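Local coordinates for protein peroxisomal acyl-CoA oxidase 1A (Solanum lycopersicum, PDB 2FON) that probably oxidises acyl-CoA esters in peroxisomal fatty-acid beta-oxidation, using bound FAD as its cofactor, at residues Lys192-His204 with Tyr253-His265. Numbering follows the deposited sequence.
Sequences KWWPGGLGKVSTH and YNSMDNGVLSFDH. With FAD (flavin-adenine dinucleotide), chain E.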
loop_
_atom_site.group_PDB
_atom_site.type_symbol
_atom_site.label_atom_id
_atom_site.label_comp_id
_atom_site.label_asym_id
_atom_site.label_seq_id
_atom_site.Cartn_x
_atom_site.Cartn_y
_atom_site.Cartn_z
ATOM N N LYS B 192 13.366 -1.183 25.510
ATOM C CA LYS B 192 12.590 -2.120 24.628
ATOM C C LYS B 192 11.372 -1.407 24.022
ATOM O O LYS B 192 10.782 -0.542 24.685
ATOM C CB LYS B 192 12.113 -3.356 25.392
ATOM C CG LYS B 192 13.204 -4.206 25.942
ATOM C CD LYS B 192 14.168 -4.684 24.878
ATOM C CE LYS B 192 15.286 -5.471 25.518
ATOM N NZ LYS B 192 16.220 -6.029 24.507
ATOM N N TRP B 193 10.986 -1.749 22.799
ATOM C CA TRP B 193 9.979 -0.998 22.082
ATOM C C TRP B 193 9.428 -1.943 21.070
ATOM O O TRP B 193 10.215 -2.524 20.343
ATOM C CB TRP B 193 10.694 0.108 21.300
ATOM C CG TRP B 193 9.824 1.138 20.706
ATOM C CD1 TRP B 193 9.257 1.102 19.476
ATOM C CD2 TRP B 193 9.414 2.376 21.308
ATOM N NE1 TRP B 193 8.500 2.225 19.281
ATOM C CE2 TRP B 193 8.587 3.028 20.386
ATOM C CE3 TRP B 193 9.651 2.986 22.559
ATOM C CZ2 TRP B 193 8.001 4.260 20.647
ATOM C CZ3 TRP B 193 9.064 4.225 22.824
ATOM C CH2 TRP B 193 8.244 4.845 21.873
ATOM N N TRP B 194 8.104 -2.105 20.996
ATOM C CA TRP B 194 7.397 -3.019 20.026
ATOM C C TRP B 194 6.805 -4.312 20.554
ATOM O O TRP B 194 5.782 -4.728 20.008
ATOM C CB TRP B 194 8.175 -3.400 18.716
ATOM C CG TRP B 194 8.140 -2.293 17.733
ATOM C CD1 TRP B 194 9.186 -1.575 17.287
ATOM C CD2 TRP B 194 6.956 -1.696 17.159
ATOM N NE1 TRP B 194 8.742 -0.569 16.445
ATOM C CE2 TRP B 194 7.379 -0.622 16.356
ATOM C CE3 TRP B 194 5.599 -1.979 17.239
ATOM C CZ2 TRP B 194 6.486 0.184 15.655
ATOM C CZ3 TRP B 194 4.707 -1.179 16.543
ATOM C CH2 TRP B 194 5.147 -0.106 15.765
ATOM N N PRO B 195 7.425 -4.948 21.571
ATOM C CA PRO B 195 7.050 -6.310 21.926
ATOM C C PRO B 195 5.582 -6.391 22.334
ATOM O O PRO B 195 5.136 -5.703 23.299
ATOM C CB PRO B 195 7.970 -6.628 23.122
ATOM C CG PRO B 195 9.109 -5.658 22.995
ATOM C CD PRO B 195 8.485 -4.434 22.444
ATOM N N GLY B 196 4.814 -7.201 21.627
ATOM C CA GLY B 196 3.392 -7.180 21.908
ATOM C C GLY B 196 3.051 -7.861 23.230
ATOM O O GLY B 196 3.640 -8.887 23.548
ATOM N N GLY B 197 2.101 -7.301 23.988
ATOM C CA GLY B 197 1.592 -7.930 25.177
ATOM C C GLY B 197 2.287 -7.349 26.365
ATOM O O GLY B 197 1.976 -7.658 27.528
ATOM N N LEU B 198 3.222 -6.459 26.093
ATOM C CA LEU B 198 4.097 -5.958 27.138
ATOM C C LEU B 198 3.559 -4.672 27.687
ATOM O O LEU B 198 3.693 -4.401 28.847
ATOM C CB LEU B 198 5.462 -5.753 26.519
ATOM C CG LEU B 198 6.478 -4.917 27.248
ATOM C CD1 LEU B 198 6.991 -5.667 28.405
ATOM C CD2 LEU B 198 7.594 -4.570 26.212
ATOM N N GLY B 199 2.971 -3.859 26.826
ATOM C CA GLY B 199 2.397 -2.591 27.216
ATOM C C GLY B 199 1.718 -2.634 28.560
ATOM O O GLY B 199 2.142 -1.942 29.459
ATOM N N LYS B 200 0.700 -3.489 28.698
ATOM C CA LYS B 200 -0.255 -3.474 29.827
ATOM C C LYS B 200 -0.538 -4.853 30.410
ATOM O O LYS B 200 -0.677 -5.004 31.615
ATOM C CB LYS B 200 -1.598 -2.876 29.365
ATOM C CG LYS B 200 -1.545 -1.414 28.900
ATOM C CD LYS B 200 -1.393 -0.466 30.066
ATOM C CE LYS B 200 -0.232 0.481 29.813
ATOM N NZ LYS B 200 0.085 1.398 30.974
ATOM N N VAL B 201 -0.625 -5.859 29.554
ATOM C CA VAL B 201 -1.048 -7.177 29.988
ATOM C C VAL B 201 0.020 -8.042 30.641
ATOM O O VAL B 201 -0.196 -8.530 31.705
ATOM C CB VAL B 201 -1.640 -7.970 28.867
ATOM C CG1 VAL B 201 -2.383 -9.220 29.480
ATOM C CG2 VAL B 201 -2.582 -7.121 28.064
ATOM N N SER B 202 1.154 -8.246 30.005
ATOM C CA SER B 202 2.147 -9.161 30.502
ATOM C C SER B 202 2.626 -9.006 31.948
ATOM O O SER B 202 3.016 -7.891 32.381
ATOM C CB SER B 202 3.388 -9.028 29.639
ATOM O OG SER B 202 3.399 -10.017 28.657
ATOM N N THR B 203 2.720 -10.153 32.644
ATOM C CA THR B 203 3.423 -10.252 33.930
ATOM C C THR B 203 4.911 -10.572 33.802
ATOM O O THR B 203 5.702 -10.236 34.680
ATOM C CB THR B 203 2.793 -11.286 34.877
ATOM O OG1 THR B 203 2.980 -12.619 34.359
ATOM C CG2 THR B 203 1.294 -10.993 35.114
ATOM N N HIS B 204 5.321 -11.227 32.728
ATOM C CA HIS B 204 6.752 -11.557 32.593
ATOM C C HIS B 204 7.156 -11.379 31.155
ATOM O O HIS B 204 6.298 -11.336 30.231
ATOM C CB HIS B 204 7.043 -13.036 32.932
ATOM C CG HIS B 204 6.711 -13.426 34.329
ATOM N ND1 HIS B 204 5.426 -13.391 34.823
ATOM C CD2 HIS B 204 7.499 -13.848 35.342
ATOM C CE1 HIS B 204 5.441 -13.758 36.091
ATOM N NE2 HIS B 204 6.688 -14.038 36.432
ATOM N N TYR B 253 -3.919 -3.322 14.820
ATOM C CA TYR B 253 -3.029 -3.738 15.929
ATOM C C TYR B 253 -3.252 -2.900 17.158
ATOM O O TYR B 253 -2.647 -3.135 18.175
ATOM C CB TYR B 253 -1.570 -3.666 15.537
ATOM C CG TYR B 253 -0.943 -4.966 15.288
ATOM C CD1 TYR B 253 -1.061 -5.583 14.055
ATOM C CD2 TYR B 253 -0.186 -5.582 16.273
ATOM C CE1 TYR B 253 -0.475 -6.823 13.805
ATOM C CE2 TYR B 253 0.423 -6.801 16.061
ATOM C CZ TYR B 253 0.270 -7.423 14.822
ATOM O OH TYR B 253 0.863 -8.667 14.596
ATOM N N ASN B 254 -4.128 -1.918 17.074
ATOM C CA ASN B 254 -4.435 -1.056 18.217
ATOM C C ASN B 254 -5.047 -1.778 19.396
ATOM O O ASN B 254 -5.084 -1.274 20.479
ATOM C CB ASN B 254 -5.232 0.188 17.747
ATOM C CG ASN B 254 -4.386 1.042 16.830
ATOM O OD1 ASN B 254 -3.344 1.557 17.257
ATOM N ND2 ASN B 254 -4.749 1.103 15.550
ATOM N N SER B 255 -5.502 -2.986 19.163
ATOM C CA SER B 255 -5.974 -3.839 20.220
ATOM C C SER B 255 -4.817 -4.580 20.823
ATOM O O SER B 255 -4.988 -5.290 21.783
ATOM C CB SER B 255 -6.943 -4.854 19.640
ATOM O OG SER B 255 -6.287 -5.665 18.697
ATOM N N MET B 256 -3.634 -4.436 20.259
ATOM C CA MET B 256 -2.416 -5.087 20.788
ATOM C C MET B 256 -1.632 -4.043 21.617
ATOM O O MET B 256 -1.412 -2.884 21.160
ATOM C CB MET B 256 -1.559 -5.665 19.622
ATOM C CG MET B 256 -0.208 -6.175 19.988
ATOM S SD MET B 256 -0.325 -7.808 20.752
ATOM C CE MET B 256 -0.438 -8.926 19.307
ATOM N N ASP B 257 -1.239 -4.422 22.821
ATOM C CA ASP B 257 -0.486 -3.491 23.659
ATOM C C ASP B 257 1.033 -3.579 23.460
ATOM O O ASP B 257 1.714 -4.127 24.319
ATOM C CB ASP B 257 -0.847 -3.639 25.163
ATOM C CG ASP B 257 -0.788 -5.108 25.677
ATOM O OD1 ASP B 257 -1.318 -6.065 25.017
ATOM O OD2 ASP B 257 -0.210 -5.294 26.773
ATOM N N ASN B 258 1.545 -3.052 22.350
ATOM C CA ASN B 258 2.959 -3.072 22.067
ATOM C C ASN B 258 3.714 -2.137 23.044
ATOM O O ASN B 258 3.350 -0.977 23.262
ATOM C CB ASN B 258 3.210 -2.651 20.621
ATOM C CG ASN B 258 2.568 -3.594 19.608
ATOM O OD1 ASN B 258 1.398 -3.407 19.201
ATOM N ND2 ASN B 258 3.317 -4.636 19.202
ATOM N N GLY B 259 4.790 -2.634 23.617
ATOM C CA GLY B 259 5.349 -1.961 24.771
ATOM C C GLY B 259 6.698 -1.282 24.640
ATOM O O GLY B 259 7.519 -1.613 23.761
ATOM N N VAL B 260 6.899 -0.320 25.524
ATOM C CA VAL B 260 8.186 0.247 25.738
ATOM C C VAL B 260 8.511 -0.238 27.120
ATOM O O VAL B 260 7.633 -0.314 27.963
ATOM C CB VAL B 260 8.128 1.784 25.723
ATOM C CG1 VAL B 260 6.978 2.306 26.624
ATOM C CG2 VAL B 260 9.433 2.362 26.166
ATOM N N LEU B 261 9.755 -0.618 27.341
ATOM C CA LEU B 261 10.200 -1.132 28.636
ATOM C C LEU B 261 11.665 -0.753 28.862
ATOM O O LEU B 261 12.506 -0.963 28.001
ATOM C CB LEU B 261 9.970 -2.667 28.722
ATOM C CG LEU B 261 10.770 -3.515 29.724
ATOM C CD1 LEU B 261 10.366 -3.216 31.178
ATOM C CD2 LEU B 261 10.527 -4.961 29.430
ATOM N N SER B 262 11.934 -0.203 30.022
ATOM C CA SER B 262 13.256 0.255 30.417
ATOM C C SER B 262 13.446 -0.288 31.812
ATOM O O SER B 262 12.477 -0.376 32.600
ATOM C CB SER B 262 13.314 1.868 30.490
ATOM N N PHE B 263 14.702 -0.573 32.138
ATOM C CA PHE B 263 15.066 -1.155 33.416
ATOM C C PHE B 263 16.102 -0.301 34.116
ATOM O O PHE B 263 17.067 0.162 33.462
ATOM C CB PHE B 263 15.761 -2.507 33.217
ATOM C CG PHE B 263 14.903 -3.576 32.683
ATOM C CD1 PHE B 263 14.926 -3.872 31.350
ATOM C CD2 PHE B 263 14.114 -4.353 33.550
ATOM C CE1 PHE B 263 14.156 -4.899 30.869
ATOM C CE2 PHE B 263 13.360 -5.397 33.104
ATOM C CZ PHE B 263 13.362 -5.668 31.763
ATOM N N ASP B 264 15.977 -0.194 35.457
ATOM C CA ASP B 264 16.970 0.469 36.297
ATOM C C ASP B 264 17.550 -0.548 37.265
ATOM O O ASP B 264 17.075 -0.684 38.401
ATOM C CB ASP B 264 16.300 1.615 37.027
ATOM C CG ASP B 264 17.259 2.469 37.841
ATOM O OD1 ASP B 264 18.506 2.268 37.806
ATOM O OD2 ASP B 264 16.744 3.374 38.542
ATOM N N HIS B 265 18.596 -1.250 36.834
ATOM C CA HIS B 265 19.264 -2.251 37.672
ATOM C C HIS B 265 18.263 -3.218 38.274
ATOM O O HIS B 265 18.112 -3.330 39.452
ATOM C CB HIS B 265 20.148 -1.585 38.740
ATOM C CG HIS B 265 21.171 -0.651 38.167
ATOM N ND1 HIS B 265 20.894 0.670 37.873
ATOM C CD2 HIS B 265 22.458 -0.853 37.800
ATOM C CE1 HIS B 265 21.975 1.248 37.380
ATOM N NE2 HIS B 265 22.933 0.342 37.312
HETATM P PA FAD E . 15.611 -1.608 10.422
HETATM O O1A FAD E . 16.509 -2.782 10.447
HETATM O O2A FAD E . 16.054 -0.494 11.330
HETATM O O5B FAD E . 15.471 -1.186 8.916
HETATM C C5B FAD E . 15.264 0.169 8.612
HETATM C C4B FAD E . 15.482 0.339 7.099
HETATM O O4B FAD E . 16.845 0.150 6.835
HETATM C C3B FAD E . 14.757 -0.741 6.299
HETATM O O3B FAD E . 14.447 -0.151 5.096
HETATM C C2B FAD E . 15.778 -1.822 6.108
HETATM O O2B FAD E . 15.672 -2.547 4.930
HETATM C C1B FAD E . 17.022 -0.962 5.998
HETATM N N9A FAD E . 18.183 -1.705 6.437
HETATM C C8A FAD E . 18.484 -2.091 7.704
HETATM N N7A FAD E . 19.618 -2.802 7.651
HETATM C C5A FAD E . 20.042 -2.855 6.371
HETATM C C6A FAD E . 21.171 -3.404 5.760
HETATM N N6A FAD E . 22.092 -4.069 6.487
HETATM N N1A FAD E . 21.323 -3.260 4.398
HETATM C C2A FAD E . 20.376 -2.618 3.653
HETATM N N3A FAD E . 19.279 -2.060 4.270
HETATM C C4A FAD E . 19.124 -2.173 5.598
HETATM N N1 FAD E . 9.890 -7.119 18.399
HETATM C C2 FAD E . 9.971 -7.972 19.489
HETATM O O2 FAD E . 11.078 -8.198 19.969
HETATM N N3 FAD E . 8.831 -8.577 20.020
HETATM C C4 FAD E . 7.601 -8.306 19.449
HETATM O O4 FAD E . 6.590 -8.802 19.924
HETATM C C4X FAD E . 7.498 -7.439 18.351
HETATM N N5 FAD E . 6.266 -7.124 17.779
HETATM C C5X FAD E . 6.223 -6.259 16.708
HETATM C C6 FAD E . 5.002 -5.946 16.176
HETATM C C7 FAD E . 4.942 -5.043 15.152
HETATM C C7M FAD E . 3.569 -4.795 14.646
HETATM C C8 FAD E . 6.102 -4.447 14.627
HETATM C C8M FAD E . 6.093 -3.480 13.466
HETATM C C9 FAD E . 7.332 -4.774 15.153
HETATM C C9A FAD E . 7.389 -5.682 16.206
HETATM N N10 FAD E . 8.599 -6.011 16.791
HETATM C C10 FAD E . 8.655 -6.853 17.847
HETATM C "C1'" FAD E . 9.909 -5.465 16.297
HETATM C "C2'" FAD E . 10.053 -6.189 14.951
HETATM O "O2'" FAD E . 10.107 -7.555 15.165
HETATM C "C3'" FAD E . 11.288 -5.917 14.114
HETATM O "O3'" FAD E . 12.462 -6.411 14.712
HETATM C "C4'" FAD E . 11.436 -4.481 13.712
HETATM O "O4'" FAD E . 10.293 -4.096 12.927
HETATM C "C5'" FAD E . 12.708 -4.476 12.919
HETATM O "O5'" FAD E . 12.516 -3.290 12.194
HETATM P P FAD E . 13.517 -2.073 12.244
HETATM O O1P FAD E . 12.772 -0.841 12.614
HETATM O O2P FAD E . 14.771 -2.343 13.042
HETATM O O3P FAD E . 14.089 -2.088 10.737
#
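Asp-257 binds four backbone N-H groups of the segment Gly-197 to Val-201, two with its carbonyl and two with one carboxylate oxygen. Its O accepts from Gly-197 N and, at 2.8 Å, from Gly-199 N, which arrive over opposite faces of the carbonyl plane. With chi1 at 50°, CG lies between the backbone N and carbonyl carbon, and OD2 takes Lys-200 N (2.8 Å) on its anti lone pair and Val-201 N (2.9 Å) on the syn side, out of the carboxylate plane. Gly-199 suits its place, since a CB would probably strike Asp-257 O, and Gly-197, third in the type II turn from Pro-195 to Leu-198, has backbone angles calling for glycine. Were this aspartate an alanine, the amides of Lys-200 and Val-201 would probably lose their shared acceptor, freeing the loop to shift. Lys-192 and Leu-261 form an antiparallel hydrogen-bonded pair; Leu-198 CD2 lies 3.7 Å from Gly-259 CA, and a side chain on Gly-259 would probably collide with Leu-198. Asn-258 ND2 gives Trp-194 O a nearly straight bond (2.6 Å, 172°), with the oxygen in its amide plane. The Trp-194 indole lays one face against the flavin, while His-421 of the second subunit also meets this ring. Gly-196 N donates to FAD O4 (2.9 Å), a bond that would probably draw electron density from the isoalloxazine and favour its reduction.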